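Local structure of Myo-inositol-1-phosphate synthase-related protein (Thermotoga maritima MSB8, 3CIN) at residues P93-R105 / E112-V124. The protein binds NAD and belongs to the myo-inositol-1-phosphate synthase family, with a Rossmann-type nucleotide-binding domain. Sequence-based numbering, arbitrary orientation. Where two conformers were deposited one is given.
Sequences PEIRKGVHLGSVR and EGLEDSMTLKEAV. With NAD (nicotinamide-adenine-dinucleotide), chain F.
His100 and Glu115 both set CG between the backbone N and the carbonyl carbon, with chi1 60° and 83°. Glu115 bends again at chi2 (-74°), which brings its carboxylate up against the backbone amides of His100 and Leu101. OE2 of Glu115 accepts from Leu101 N at 2.7 Å, and OE1 of Glu115 accepts from His100 N at 3.2 Å. Both oxygens are met on their syn sides. OE2 also sits over the centre of the imidazole, 3.1 Å from the plane of one face, a face contact and not a hydrogen bond to the ring. The ring edge is held at both nitrogens. NE2 of His100 donates to Asp116 OD1 at 2.6 Å, and ND1 donates to Leu101 O at 2.8 Å. Both acceptors lie close to the ring plane, so the rotation of the imidazole is fixed. Asp116 OD2 takes Gly113 N from above the carboxylate plane. Leu114 N donates to Gly98 O (2.8 Å). The Lys97 chain passes over the Gly113 backbone through CD and meets Leu114 CD2 with CE, crossing that side chain at an angle. Deeper in, Val99 CG1 packs on Ala123 CB of helix 120-134 at 3.9 Å. The contact thus ties the loop after edge strand 96-97 of the parallel sheet to the 3-10 turn before that helix. Val99 O and Ser103 OG both accept from N6A of NAD, consistent with the contact holding this loop in place at the adenine. With both ring nitrogens donating and two carboxylates close by, His100 is probably protonated, and its positive charge would offset that of the buried Glu115 carboxylate.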
loop_
_atom_site.group_PDB
_atom_site.type_symbol
_atom_site.label_atom_id
_atom_site.label_comp_id
_atom_site.label_asym_id
_atom_site.label_seq_id
_atom_site.Cartn_x
_atom_site.Cartn_y
_atom_site.Cartn_z
ATOM N N PRO A 93 -23.483 -22.731 -29.608
ATOM C CA PRO A 93 -24.745 -23.309 -29.212
ATOM C C PRO A 93 -25.701 -22.301 -28.593
ATOM O O PRO A 93 -25.257 -21.285 -28.017
ATOM C CB PRO A 93 -24.336 -24.338 -28.153
ATOM C CG PRO A 93 -23.087 -23.868 -27.629
ATOM C CD PRO A 93 -22.382 -23.220 -28.761
ATOM N N GLU A 94 -26.998 -22.607 -28.655
ATOM C CA GLU A 94 -27.976 -21.751 -28.012
ATOM C C GLU A 94 -28.034 -22.047 -26.552
ATOM O O GLU A 94 -27.947 -23.195 -26.156
ATOM C CB GLU A 94 -29.346 -21.945 -28.620
ATOM C CG GLU A 94 -29.476 -21.181 -29.917
ATOM C CD GLU A 94 -30.847 -21.311 -30.529
ATOM O OE1 GLU A 94 -31.673 -22.107 -30.005
ATOM O OE2 GLU A 94 -31.087 -20.584 -31.521
ATOM N N ILE A 95 -28.206 -21.014 -25.744
ATOM C CA ILE A 95 -28.233 -21.184 -24.292
ATOM C C ILE A 95 -29.579 -21.782 -23.897
ATOM O O ILE A 95 -30.659 -21.374 -24.375
ATOM C CB ILE A 95 -28.029 -19.828 -23.601
ATOM C CG1 ILE A 95 -26.600 -19.298 -23.954
ATOM C CG2 ILE A 95 -28.262 -19.907 -22.081
ATOM C CD1 ILE A 95 -26.409 -17.863 -23.686
ATOM N N ARG A 96 -29.497 -22.803 -23.037
ATOM C CA ARG A 96 -30.625 -23.584 -22.637
ATOM C C ARG A 96 -31.060 -23.288 -21.207
ATOM O O ARG A 96 -30.280 -22.771 -20.430
ATOM C CB ARG A 96 -30.302 -25.060 -22.793
ATOM C CG ARG A 96 -30.123 -25.431 -24.262
ATOM C CD ARG A 96 -30.030 -26.916 -24.537
ATOM N NE ARG A 96 -29.655 -27.123 -25.946
ATOM C CZ ARG A 96 -30.477 -26.955 -26.990
ATOM N NH1 ARG A 96 -31.760 -26.611 -26.822
ATOM N NH2 ARG A 96 -30.016 -27.156 -28.224
ATOM N N LYS A 97 -32.322 -23.639 -20.903
ATOM C CA LYS A 97 -32.889 -23.421 -19.567
ATOM C C LYS A 97 -32.451 -24.509 -18.592
ATOM O O LYS A 97 -32.656 -25.719 -18.830
ATOM C CB LYS A 97 -34.454 -23.379 -19.675
ATOM C CG LYS A 97 -35.191 -23.101 -18.380
ATOM C CD LYS A 97 -36.667 -22.911 -18.599
ATOM C CE LYS A 97 -37.334 -24.115 -19.100
ATOM N NZ LYS A 97 -38.725 -23.730 -19.501
ATOM N N GLY A 98 -31.898 -24.050 -17.467
ATOM C CA GLY A 98 -31.578 -24.885 -16.330
ATOM C C GLY A 98 -32.643 -24.972 -15.245
ATOM O O GLY A 98 -33.820 -25.002 -15.533
ATOM N N VAL A 99 -32.186 -25.107 -14.000
ATOM C CA VAL A 99 -33.019 -25.135 -12.804
ATOM C C VAL A 99 -32.557 -23.993 -11.916
ATOM O O VAL A 99 -31.350 -23.844 -11.679
ATOM C CB VAL A 99 -32.877 -26.508 -12.071
ATOM C CG1 VAL A 99 -33.408 -27.623 -12.927
ATOM C CG2 VAL A 99 -31.482 -26.833 -11.729
ATOM N N HIS A 100 -33.481 -23.193 -11.405
ATOM C CA HIS A 100 -33.089 -21.945 -10.729
ATOM C C HIS A 100 -32.972 -22.054 -9.242
ATOM O O HIS A 100 -32.082 -21.467 -8.632
ATOM C CB HIS A 100 -33.965 -20.725 -11.114
ATOM C CG HIS A 100 -35.425 -20.846 -10.812
ATOM N ND1 HIS A 100 -35.956 -20.594 -9.565
ATOM C CD2 HIS A 100 -36.479 -21.130 -11.618
ATOM C CE1 HIS A 100 -37.268 -20.753 -9.603
ATOM N NE2 HIS A 100 -37.613 -21.065 -10.842
ATOM N N LEU A 101 -33.896 -22.796 -8.652
ATOM C CA LEU A 101 -34.074 -22.790 -7.211
ATOM C C LEU A 101 -33.915 -21.367 -6.655
ATOM O O LEU A 101 -34.560 -20.440 -7.156
ATOM C CB LEU A 101 -33.153 -23.812 -6.574
ATOM C CG LEU A 101 -33.640 -25.225 -6.902
ATOM C CD1 LEU A 101 -32.521 -26.180 -6.732
ATOM C CD2 LEU A 101 -34.823 -25.584 -6.002
ATOM N N GLY A 102 -33.079 -21.155 -5.660
ATOM C CA GLY A 102 -33.001 -19.802 -5.071
ATOM C C GLY A 102 -31.932 -18.889 -5.648
ATOM O O GLY A 102 -31.652 -17.831 -5.093
ATOM N N SER A 103 -31.286 -19.318 -6.739
ATOM C CA SER A 103 -30.001 -18.727 -7.128
ATOM C C SER A 103 -30.004 -17.200 -7.310
ATOM O O SER A 103 -29.139 -16.523 -6.771
ATOM C CB SER A 103 -29.565 -19.297 -8.471
ATOM O OG SER A 103 -29.115 -20.651 -8.355
ATOM N N VAL A 104 -30.955 -16.745 -8.108
ATOM C CA VAL A 104 -31.045 -15.326 -8.534
ATOM C C VAL A 104 -32.159 -14.510 -7.855
ATOM O O VAL A 104 -32.505 -13.407 -8.284
ATOM C CB VAL A 104 -31.068 -15.214 -10.061
ATOM C CG1 VAL A 104 -29.860 -15.985 -10.678
ATOM C CG2 VAL A 104 -32.395 -15.704 -10.670
ATOM N N ARG A 105 -32.675 -15.038 -6.744
ATOM C CA ARG A 105 -33.807 -14.445 -6.042
ATOM C C ARG A 105 -33.558 -12.998 -5.586
ATOM O O ARG A 105 -34.496 -12.161 -5.532
ATOM C CB ARG A 105 -34.133 -15.337 -4.843
ATOM C CG ARG A 105 -35.379 -14.985 -4.070
ATOM C CD ARG A 105 -35.603 -15.982 -2.906
ATOM N NE ARG A 105 -35.830 -17.425 -3.185
ATOM C CZ ARG A 105 -36.296 -18.008 -4.299
ATOM N NH1 ARG A 105 -36.618 -17.342 -5.411
ATOM N NH2 ARG A 105 -36.439 -19.334 -4.299
ATOM N N GLU A 112 -36.076 -18.202 -15.139
ATOM C CA GLU A 112 -36.870 -19.360 -15.527
ATOM C C GLU A 112 -36.113 -20.666 -15.356
ATOM O O GLU A 112 -34.888 -20.740 -15.476
ATOM C CB GLU A 112 -37.425 -19.234 -16.934
ATOM C CG GLU A 112 -36.614 -18.516 -17.924
ATOM C CD GLU A 112 -37.359 -18.363 -19.252
ATOM O OE1 GLU A 112 -38.423 -17.693 -19.258
ATOM O OE2 GLU A 112 -36.892 -18.908 -20.286
ATOM N N GLY A 113 -36.868 -21.708 -15.055
ATOM C CA GLY A 113 -36.303 -22.972 -14.631
ATOM C C GLY A 113 -37.177 -24.137 -14.981
ATOM O O GLY A 113 -38.413 -24.024 -15.026
ATOM N N LEU A 114 -36.554 -25.258 -15.276
ATOM C CA LEU A 114 -37.305 -26.492 -15.540
ATOM C C LEU A 114 -38.280 -26.780 -14.391
ATOM O O LEU A 114 -39.408 -27.202 -14.617
ATOM C CB LEU A 114 -36.335 -27.657 -15.748
ATOM C CG LEU A 114 -35.519 -27.650 -17.030
ATOM C CD1 LEU A 114 -34.450 -28.757 -16.999
ATOM C CD2 LEU A 114 -36.501 -27.839 -18.213
ATOM N N GLU A 115 -37.891 -26.475 -13.161
ATOM C CA GLU A 115 -38.653 -26.962 -11.987
ATOM C C GLU A 115 -39.891 -26.090 -11.719
ATOM O O GLU A 115 -40.649 -26.347 -10.792
ATOM C CB GLU A 115 -37.728 -27.130 -10.755
ATOM C CG GLU A 115 -37.442 -25.862 -9.917
ATOM C CD GLU A 115 -36.492 -24.845 -10.534
ATOM O OE1 GLU A 115 -36.134 -24.961 -11.722
ATOM O OE2 GLU A 115 -36.131 -23.896 -9.784
ATOM N N ASP A 116 -40.087 -25.073 -12.565
ATOM C CA ASP A 116 -41.319 -24.276 -12.614
ATOM C C ASP A 116 -42.485 -25.087 -13.182
ATOM O O ASP A 116 -43.645 -24.774 -12.926
ATOM C CB ASP A 116 -41.146 -23.071 -13.526
ATOM C CG ASP A 116 -40.152 -22.028 -12.988
ATOM O OD1 ASP A 116 -39.888 -21.965 -11.769
ATOM O OD2 ASP A 116 -39.662 -21.234 -13.806
ATOM N N SER A 117 -42.181 -26.110 -13.979
ATOM C CA SER A 117 -43.220 -26.906 -14.624
ATOM C C SER A 117 -43.138 -28.393 -14.319
ATOM O O SER A 117 -43.877 -29.194 -14.921
ATOM C CB SER A 117 -43.113 -26.702 -16.127
ATOM O OG SER A 117 -41.936 -27.316 -16.629
ATOM N N MET A 118 -42.234 -28.784 -13.420
ATOM C CA MET A 118 -42.011 -30.204 -13.125
ATOM C C MET A 118 -41.301 -30.350 -11.787
ATOM O O MET A 118 -40.802 -29.370 -11.231
ATOM C CB MET A 118 -41.258 -30.909 -14.277
ATOM C CG MET A 118 -39.827 -30.471 -14.500
ATOM S SD MET A 118 -39.042 -31.128 -15.996
ATOM C CE MET A 118 -39.771 -30.097 -17.262
ATOM N N THR A 119 -41.310 -31.560 -11.224
ATOM C CA THR A 119 -40.570 -31.805 -9.983
ATOM C C THR A 119 -39.049 -31.790 -10.197
ATOM O O THR A 119 -38.568 -31.915 -11.315
ATOM C CB THR A 119 -40.962 -33.158 -9.407
ATOM O OG1 THR A 119 -40.554 -34.200 -10.318
ATOM C CG2 THR A 119 -42.502 -33.194 -9.203
ATOM N N LEU A 120 -38.285 -31.691 -9.101
ATOM C CA LEU A 120 -36.826 -31.738 -9.231
ATOM C C LEU A 120 -36.366 -33.065 -9.889
ATOM O O LEU A 120 -35.448 -33.106 -10.723
ATOM C CB LEU A 120 -36.164 -31.581 -7.867
ATOM C CG LEU A 120 -36.140 -30.109 -7.403
ATOM C CD1 LEU A 120 -35.616 -30.008 -5.976
ATOM C CD2 LEU A 120 -35.374 -29.203 -8.366
ATOM N N LYS A 121 -37.007 -34.157 -9.501
ATOM C CA LYS A 121 -36.632 -35.458 -10.030
ATOM C C LYS A 121 -36.854 -35.488 -11.541
ATOM O O LYS A 121 -36.043 -36.029 -12.296
ATOM C CB LYS A 121 -37.435 -36.559 -9.342
ATOM C CG LYS A 121 -36.998 -37.964 -9.691
ATOM C CD LYS A 121 -37.663 -39.006 -8.732
ATOM C CE LYS A 121 -37.085 -40.423 -8.899
ATOM N NZ LYS A 121 -37.674 -41.486 -7.936
ATOM N N GLU A 122 -37.973 -34.936 -11.972
ATOM C CA GLU A 122 -38.252 -34.810 -13.400
ATOM C C GLU A 122 -37.293 -33.892 -14.141
ATOM O O GLU A 122 -36.891 -34.194 -15.284
ATOM C CB GLU A 122 -39.674 -34.292 -13.615
ATOM C CG GLU A 122 -40.722 -35.359 -13.294
ATOM C CD GLU A 122 -42.153 -34.861 -13.279
ATOM O OE1 GLU A 122 -42.414 -33.695 -12.857
ATOM O OE2 GLU A 122 -43.041 -35.689 -13.670
ATOM N N ALA A 123 -36.977 -32.753 -13.508
ATOM C CA ALA A 123 -36.046 -31.751 -14.063
ATOM C C ALA A 123 -34.652 -32.381 -14.265
ATOM O O ALA A 123 -34.016 -32.224 -15.327
ATOM C CB ALA A 123 -35.997 -30.515 -13.147
ATOM N N VAL A 124 -34.208 -33.151 -13.282
ATOM C CA VAL A 124 -32.957 -33.887 -13.398
ATOM C C VAL A 124 -32.966 -34.868 -14.579
ATOM O O VAL A 124 -32.037 -34.876 -15.394
ATOM C CB VAL A 124 -32.652 -34.634 -12.103
ATOM C CG1 VAL A 124 -31.547 -35.675 -12.308
ATOM C CG2 VAL A 124 -32.251 -33.629 -11.006
HETATM P PA NAD F . -22.001 -13.902 -12.854
HETATM O O1A NAD F . -21.436 -12.935 -13.859
HETATM O O2A NAD F . -23.183 -13.330 -12.133
HETATM O O5B NAD F . -22.505 -15.130 -13.689
HETATM C C5B NAD F . -23.336 -16.125 -13.094
HETATM C C4B NAD F . -24.235 -16.672 -14.188
HETATM O O4B NAD F . -24.910 -17.819 -13.696
HETATM C C3B NAD F . -25.305 -15.707 -14.684
HETATM O O3B NAD F . -25.400 -15.728 -16.099
HETATM C C2B NAD F . -26.587 -16.244 -14.059
HETATM O O2B NAD F . -27.736 -15.810 -14.734
HETATM C C1B NAD F . -26.302 -17.729 -14.093
HETATM N N9A NAD F . -27.085 -18.542 -13.159
HETATM C C8A NAD F . -27.399 -18.168 -11.856
HETATM N N7A NAD F . -28.013 -19.256 -11.275
HETATM C C5A NAD F . -28.084 -20.254 -12.214
HETATM C C6A NAD F . -28.681 -21.518 -12.203
HETATM N N6A NAD F . -29.276 -22.047 -11.087
HETATM N N1A NAD F . -28.527 -22.297 -13.332
HETATM C C2A NAD F . -27.879 -21.799 -14.448
HETATM N N3A NAD F . -27.356 -20.523 -14.503
HETATM C C4A NAD F . -27.481 -19.783 -13.383
HETATM O O3 NAD F . -20.888 -14.392 -11.853
HETATM P PN NAD F . -19.385 -14.701 -12.218
HETATM O O1N NAD F . -18.561 -13.531 -11.796
HETATM O O2N NAD F . -19.286 -15.313 -13.575
HETATM O O5D NAD F . -19.045 -15.824 -11.141
HETATM C C5D NAD F . -19.544 -17.132 -11.299
HETATM C C4D NAD F . -19.318 -17.967 -10.043
HETATM O O4D NAD F . -17.941 -18.180 -9.895
HETATM C C3D NAD F . -19.833 -17.370 -8.743
HETATM O O3D NAD F . -20.358 -18.423 -7.894
HETATM C C2D NAD F . -18.548 -16.857 -8.113
HETATM O O2D NAD F . -18.623 -16.831 -6.685
HETATM C C1D NAD F . -17.585 -17.934 -8.560
HETATM N N1N NAD F . -16.188 -17.510 -8.496
HETATM C C2N NAD F . -15.777 -16.465 -9.218
HETATM C C3N NAD F . -14.393 -16.159 -9.110
HETATM C C7N NAD F . -13.851 -15.197 -10.065
HETATM O O7N NAD F . -14.757 -14.600 -10.897
HETATM N N7N NAD F . -12.532 -14.951 -10.097
HETATM C C4N NAD F . -13.532 -16.873 -8.301
HETATM C C5N NAD F . -13.990 -17.928 -7.565
HETATM C C6N NAD F . -15.349 -18.246 -7.699
#